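Local structure of probable polyketide synthase 1 (2H84) at residues A[232-237]-A[364-369]; A[271-276]-A[355-360]. The protein is a probable modular polyketide synthase whose C-terminal type III domain, the part described here, extends and cyclises polyketide chains and yields acylpyrones in vitro. All coordinates share one frame; numbering follows the deposited sequence.

Contact 1 (A[232-237]-A[364-369]); sequences SINRSF and AFEGCF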
loop_
_atom_site.group_PDB
_atom_site.type_symbol
_atom_site.label_atom_id
_atom_site.label_comp_id
_atom_site.label_asym_id
_atom_site.label_seq_id
_atom_site.Cartn_x
_atom_site.Cartn_y
_atom_site.Cartn_z
ATOM N N SER A 232 -11.753 1.843 -16.303
ATOM C CA SER A 232 -11.509 0.657 -15.497
ATOM C C SER A 232 -12.332 0.748 -14.234
ATOM O O SER A 232 -12.556 1.838 -13.717
ATOM C CB SER A 232 -10.027 0.545 -15.156
ATOM O OG SER A 232 -9.532 1.783 -14.690
ATOM N N ILE A 233 -12.784 -0.403 -13.747
ATOM C CA ILE A 233 -13.624 -0.459 -12.548
ATOM C C ILE A 233 -13.202 -1.572 -11.604
ATOM O O ILE A 233 -12.252 -2.303 -11.883
ATOM C CB ILE A 233 -15.102 -0.742 -12.917
ATOM C CG1 ILE A 233 -15.175 -2.042 -13.736
ATOM C CG2 ILE A 233 -15.694 0.423 -13.708
ATOM C CD1 ILE A 233 -16.569 -2.536 -14.016
ATOM N N ASN A 234 -13.909 -1.685 -10.480
ATOM C CA ASN A 234 -13.652 -2.753 -9.517
ATOM C C ASN A 234 -14.923 -3.071 -8.753
ATOM O O ASN A 234 -15.799 -2.220 -8.596
ATOM C CB ASN A 234 -12.492 -2.418 -8.548
ATOM C CG ASN A 234 -12.823 -1.319 -7.548
ATOM O OD1 ASN A 234 -12.006 -0.997 -6.692
ATOM N ND2 ASN A 234 -14.012 -0.740 -7.651
ATOM N N ARG A 235 -15.037 -4.308 -8.293
ATOM C CA ARG A 235 -16.229 -4.727 -7.566
ATOM C C ARG A 235 -15.838 -5.486 -6.310
ATOM O O ARG A 235 -14.821 -6.184 -6.287
ATOM C CB ARG A 235 -17.093 -5.636 -8.458
ATOM C CG ARG A 235 -18.447 -6.047 -7.867
ATOM C CD ARG A 235 -19.587 -5.336 -8.578
ATOM N NE ARG A 235 -19.836 -5.885 -9.904
ATOM C CZ ARG A 235 -20.483 -5.246 -10.873
ATOM N NH1 ARG A 235 -20.948 -4.019 -10.682
ATOM N NH2 ARG A 235 -20.690 -5.848 -12.033
ATOM N N SER A 236 -16.646 -5.348 -5.264
ATOM C CA SER A 236 -16.392 -6.059 -4.023
ATOM C C SER A 236 -17.580 -6.975 -3.753
ATOM O O SER A 236 -18.719 -6.638 -4.092
ATOM C CB SER A 236 -16.216 -5.085 -2.863
ATOM O OG SER A 236 -17.435 -4.455 -2.539
ATOM N N PHE A 237 -17.315 -8.139 -3.168
ATOM C CA PHE A 237 -18.384 -9.083 -2.859
ATOM C C PHE A 237 -18.455 -9.398 -1.361
ATOM O O PHE A 237 -17.523 -9.953 -0.771
ATOM C CB PHE A 237 -18.210 -10.387 -3.650
ATOM C CG PHE A 237 -18.180 -10.195 -5.145
ATOM C CD1 PHE A 237 -16.984 -9.886 -5.793
ATOM C CD2 PHE A 237 -19.351 -10.310 -5.903
ATOM C CE1 PHE A 237 -16.959 -9.676 -7.165
ATOM C CE2 PHE A 237 -19.335 -10.104 -7.268
ATOM C CZ PHE A 237 -18.140 -9.793 -7.905
ATOM N N ALA A 364 -12.721 -9.644 -4.698
ATOM C CA ALA A 364 -12.841 -8.440 -5.551
ATOM C C ALA A 364 -12.444 -8.615 -6.979
ATOM O O ALA A 364 -11.547 -9.362 -7.271
ATOM C CB ALA A 364 -12.088 -7.270 -4.858
ATOM N N PHE A 365 -13.134 -7.905 -7.859
ATOM C CA PHE A 365 -12.800 -8.004 -9.272
ATOM C C PHE A 365 -12.216 -6.679 -9.670
ATOM O O PHE A 365 -12.599 -5.643 -9.133
ATOM C CB PHE A 365 -14.037 -8.267 -10.149
ATOM C CG PHE A 365 -14.706 -9.601 -9.906
ATOM C CD1 PHE A 365 -15.897 -9.911 -10.565
ATOM C CD2 PHE A 365 -14.157 -10.543 -9.032
ATOM C CE1 PHE A 365 -16.537 -11.140 -10.366
ATOM C CE2 PHE A 365 -14.790 -11.778 -8.822
ATOM C CZ PHE A 365 -15.985 -12.076 -9.491
ATOM N N GLU A 366 -11.254 -6.727 -10.583
ATOM C CA GLU A 366 -10.646 -5.528 -11.133
ATOM C C GLU A 366 -10.846 -5.705 -12.626
ATOM O O GLU A 366 -10.701 -6.806 -13.136
ATOM C CB GLU A 366 -9.148 -5.455 -10.811
ATOM C CG GLU A 366 -8.783 -5.021 -9.403
ATOM C CD GLU A 366 -9.052 -3.544 -9.127
ATOM O OE1 GLU A 366 -9.150 -2.740 -10.085
ATOM O OE2 GLU A 366 -9.164 -3.183 -7.934
ATOM N N GLY A 367 -11.202 -4.639 -13.324
ATOM C CA GLY A 367 -11.387 -4.755 -14.753
ATOM C C GLY A 367 -10.892 -3.494 -15.429
ATOM O O GLY A 367 -10.699 -2.457 -14.788
ATOM N N CYS A 368 -10.679 -3.583 -16.730
ATOM C CA CYS A 368 -10.207 -2.445 -17.477
ATOM C C CYS A 368 -10.495 -2.654 -18.961
ATOM O O CYS A 368 -10.339 -3.759 -19.480
ATOM C CB CYS A 368 -8.716 -2.271 -17.244
ATOM S SG CYS A 368 -8.102 -0.706 -17.801
ATOM N N PHE A 369 -10.923 -1.589 -19.631
ATOM C CA PHE A 369 -11.248 -1.656 -21.042
ATOM C C PHE A 369 -10.222 -0.842 -21.782
ATOM O O PHE A 369 -10.150 0.380 -21.624
ATOM C CB PHE A 369 -12.663 -1.121 -21.267
ATOM C CG PHE A 369 -13.175 -1.313 -22.666
ATOM C CD1 PHE A 369 -12.941 -0.351 -23.633
ATOM C CD2 PHE A 369 -13.883 -2.464 -23.020
ATOM C CE1 PHE A 369 -13.392 -0.526 -24.935
ATOM C CE2 PHE A 369 -14.344 -2.654 -24.335
ATOM C CZ PHE A 369 -14.095 -1.681 -25.290
#
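Arg235 and Phe365 form an antiparallel hydrogen-bonded pair. Arg235 N gives a bond to Phe365 O, and Phe365 N returns one to Arg235 O, each 2.9 Å long. Two residues along, Gly367 N bonds to Ile233 O at 2.9 Å, and Ile233 N bonds to Gly367 O.

Asn234 and Glu366 form the non-hydrogen-bonded pair in between. Here Asn234 CA sits 3.1 Å from Phe365 O as a CA-H...O contact. The two strands are neighbours in the sheet of the C-terminal half of the thiolase fold.

The aromatic contact is edge-to-face. Phe237 puts CE1 over the centre of the Phe365 ring, 3.2 Å above its plane, with the ring planes 54° apart. Phe365 CG is anti to the carbonyl carbon, beside the backbone N (chi1 -65°), on the sheet face that also bears Arg235. An alanine in place of Phe365 would probably leave CE1 and CZ of Phe237 without their aromatic partner.

On the other face of the sheet, Asn234 and Glu366 lie side by side, with Asn234 CB 3.5 Å from Glu366 OE2. Their polar ends are held elsewhere. Glu366 OE2 forms a salt bridge with Arg165, and Asn234 OD1 accepts a bond from Arg149 N of the second subunit.

Contact 2 (A[271-276]-A[355-360]); sequences AFVDTL and ISLAFG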
loop_
_atom_site.group_PDB
_atom_site.type_symbol
_atom_site.label_atom_id
_atom_site.label_comp_id
_atom_site.label_asym_id
_atom_site.label_seq_id
_atom_site.Cartn_x
_atom_site.Cartn_y
_atom_site.Cartn_z
ATOM N N ALA A 271 -21.971 -10.245 -15.203
ATOM C CA ALA A 271 -22.585 -9.016 -14.730
ATOM C C ALA A 271 -21.529 -7.934 -14.592
ATOM O O ALA A 271 -21.784 -6.763 -14.883
ATOM C CB ALA A 271 -23.250 -9.248 -13.404
ATOM N N PHE A 272 -20.345 -8.336 -14.137
ATOM C CA PHE A 272 -19.227 -7.418 -13.959
ATOM C C PHE A 272 -18.739 -6.874 -15.304
ATOM O O PHE A 272 -18.606 -5.660 -15.465
ATOM C CB PHE A 272 -18.082 -8.122 -13.225
ATOM C CG PHE A 272 -16.908 -7.230 -12.948
ATOM C CD1 PHE A 272 -15.739 -7.353 -13.684
ATOM C CD2 PHE A 272 -16.965 -6.281 -11.930
ATOM C CE1 PHE A 272 -14.652 -6.532 -13.426
ATOM C CE2 PHE A 272 -15.882 -5.454 -11.665
ATOM C CZ PHE A 272 -14.721 -5.587 -12.405
ATOM N N VAL A 273 -18.483 -7.767 -16.261
ATOM C CA VAL A 273 -18.025 -7.360 -17.587
ATOM C C VAL A 273 -19.061 -6.463 -18.241
ATOM O O VAL A 273 -18.734 -5.673 -19.125
ATOM C CB VAL A 273 -17.805 -8.558 -18.518
ATOM C CG1 VAL A 273 -17.238 -8.067 -19.832
ATOM C CG2 VAL A 273 -16.870 -9.571 -17.872
ATOM N N ASP A 274 -20.312 -6.596 -17.808
ATOM C CA ASP A 274 -21.390 -5.775 -18.336
ATOM C C ASP A 274 -21.278 -4.363 -17.790
ATOM O O ASP A 274 -21.468 -3.397 -18.523
ATOM C CB ASP A 274 -22.761 -6.353 -17.974
ATOM C CG ASP A 274 -23.210 -7.429 -18.940
ATOM O OD1 ASP A 274 -22.555 -7.598 -19.990
ATOM O OD2 ASP A 274 -24.221 -8.099 -18.663
ATOM N N THR A 275 -20.960 -4.239 -16.508
ATOM C CA THR A 275 -20.825 -2.922 -15.915
ATOM C C THR A 275 -19.661 -2.180 -16.554
ATOM O O THR A 275 -19.724 -0.968 -16.726
ATOM C CB THR A 275 -20.601 -3.007 -14.405
ATOM O OG1 THR A 275 -21.724 -3.650 -13.795
ATOM C CG2 THR A 275 -20.435 -1.620 -13.814
ATOM N N LEU A 276 -18.605 -2.909 -16.907
ATOM C CA LEU A 276 -17.431 -2.315 -17.547
ATOM C C LEU A 276 -17.755 -1.848 -18.970
ATOM O O LEU A 276 -17.346 -0.754 -19.386
ATOM C CB LEU A 276 -16.282 -3.324 -17.610
ATOM C CG LEU A 276 -15.024 -2.840 -18.345
ATOM C CD1 LEU A 276 -14.408 -1.687 -17.587
ATOM C CD2 LEU A 276 -14.016 -3.969 -18.471
ATOM N N ILE A 355 -10.327 -6.439 -23.052
ATOM C CA ILE A 355 -10.938 -6.435 -21.733
ATOM C C ILE A 355 -9.934 -7.113 -20.805
ATOM O O ILE A 355 -9.457 -8.219 -21.094
ATOM C CB ILE A 355 -12.276 -7.222 -21.707
ATOM C CG1 ILE A 355 -13.307 -6.530 -22.614
ATOM C CG2 ILE A 355 -12.801 -7.315 -20.260
ATOM C CD1 ILE A 355 -14.656 -7.237 -22.688
ATOM N N SER A 356 -9.575 -6.432 -19.719
ATOM C CA SER A 356 -8.649 -7.018 -18.764
ATOM C C SER A 356 -9.354 -7.278 -17.444
ATOM O O SER A 356 -10.071 -6.428 -16.910
ATOM C CB SER A 356 -7.443 -6.124 -18.532
ATOM O OG SER A 356 -6.470 -6.839 -17.799
ATOM N N LEU A 357 -9.145 -8.473 -16.915
ATOM C CA LEU A 357 -9.785 -8.853 -15.671
ATOM C C LEU A 357 -8.754 -9.348 -14.658
ATOM O O LEU A 357 -7.687 -9.845 -15.025
ATOM C CB LEU A 357 -10.829 -9.934 -15.949
ATOM C CG LEU A 357 -11.960 -9.507 -16.889
ATOM C CD1 LEU A 357 -12.823 -10.715 -17.230
ATOM C CD2 LEU A 357 -12.805 -8.423 -16.230
ATOM N N ALA A 358 -9.078 -9.182 -13.384
ATOM C CA ALA A 358 -8.220 -9.620 -12.308
ATOM C C ALA A 358 -9.104 -9.749 -11.085
ATOM O O ALA A 358 -10.079 -9.020 -10.932
ATOM C CB ALA A 358 -7.099 -8.625 -12.065
ATOM N N PHE A 359 -8.749 -10.672 -10.202
ATOM C CA PHE A 359 -9.539 -10.904 -8.995
ATOM C C PHE A 359 -8.594 -11.251 -7.889
ATOM O O PHE A 359 -7.520 -11.826 -8.121
ATOM C CB PHE A 359 -10.509 -12.070 -9.210
ATOM C CG PHE A 359 -10.419 -12.679 -10.577
ATOM C CD1 PHE A 359 -11.198 -12.160 -11.635
ATOM C CD2 PHE A 359 -9.395 -13.603 -10.872
ATOM C CE1 PHE A 359 -11.029 -12.626 -12.934
ATOM C CE2 PHE A 359 -9.211 -14.074 -12.159
ATOM C CZ PHE A 359 -9.995 -13.561 -13.210
ATOM N N GLY A 360 -9.015 -10.949 -6.665
ATOM C CA GLY A 360 -8.185 -11.256 -5.512
ATOM C C GLY A 360 -8.917 -11.200 -4.203
ATOM O O GLY A 360 -10.136 -11.204 -4.157
#
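The Phe272 ring meets Leu357 at its edge. Leu357 CD2 lies in the ring plane, 3.9 Å from Phe272 CE1 and 4.0 Å from Phe272 CD1. The two side chains run antiparallel alongside one another. Phe272 CG is anti to the backbone N (chi1 -178°), and its CB points toward the strand. The ring also meets Phe365 edge-to-face.

The rest of the contact is aliphatic. Val273 lies across Ile355, roughly perpendicular to it, and Val273 CG1 touches Ile355 CD1 at 3.9 Å. The other branch, Val273 CG2, comes within 4.3 Å of Leu357 CD1. Leu276 runs past Ile355 in the opposite sense, with Leu276 CD2 4.0 Å from Ile355 CG2. Thus Ile355 uses two methyl groups, one for each helix residue.

No hydrogen bond joins the two segments, and the five touching residues are all buried. Leu276 and Ile355 both also touch Phe369 on the neighbouring strand. The axes of the two segments come no closer than 10.5 Å, so side chains fill the space between helix and strand. This is the packing of a helix, 261-280, against one face of the sheet in the C-terminal half of the thiolase fold.

Contacts 1 and 2 lie side by side, their centres about 5 Å apart. Strands 353-360 and 364-372 follow one another in the chain and are sheet neighbours, joined by probable hydrogen bonds from Glu366 N to Ala358 O (2.6 Å) and from Ser356 N to Cys368 O (2.8 Å). Helix 261-280 of contact 2 also covers the face of contact 1 that bears Ile233 and Arg235, and Thr275 OG1 is hydrogen-bonded to Arg235 NH2. The opposite face bears Glu366, whose side chain is about 9 Å from that of the predicted active-site Cys157. In contact 2, the Leu357 side chain is about 11 Å from that of Cys157. Contact 1 also reaches the second subunit, where Asp146 forms a salt bridge with Arg235.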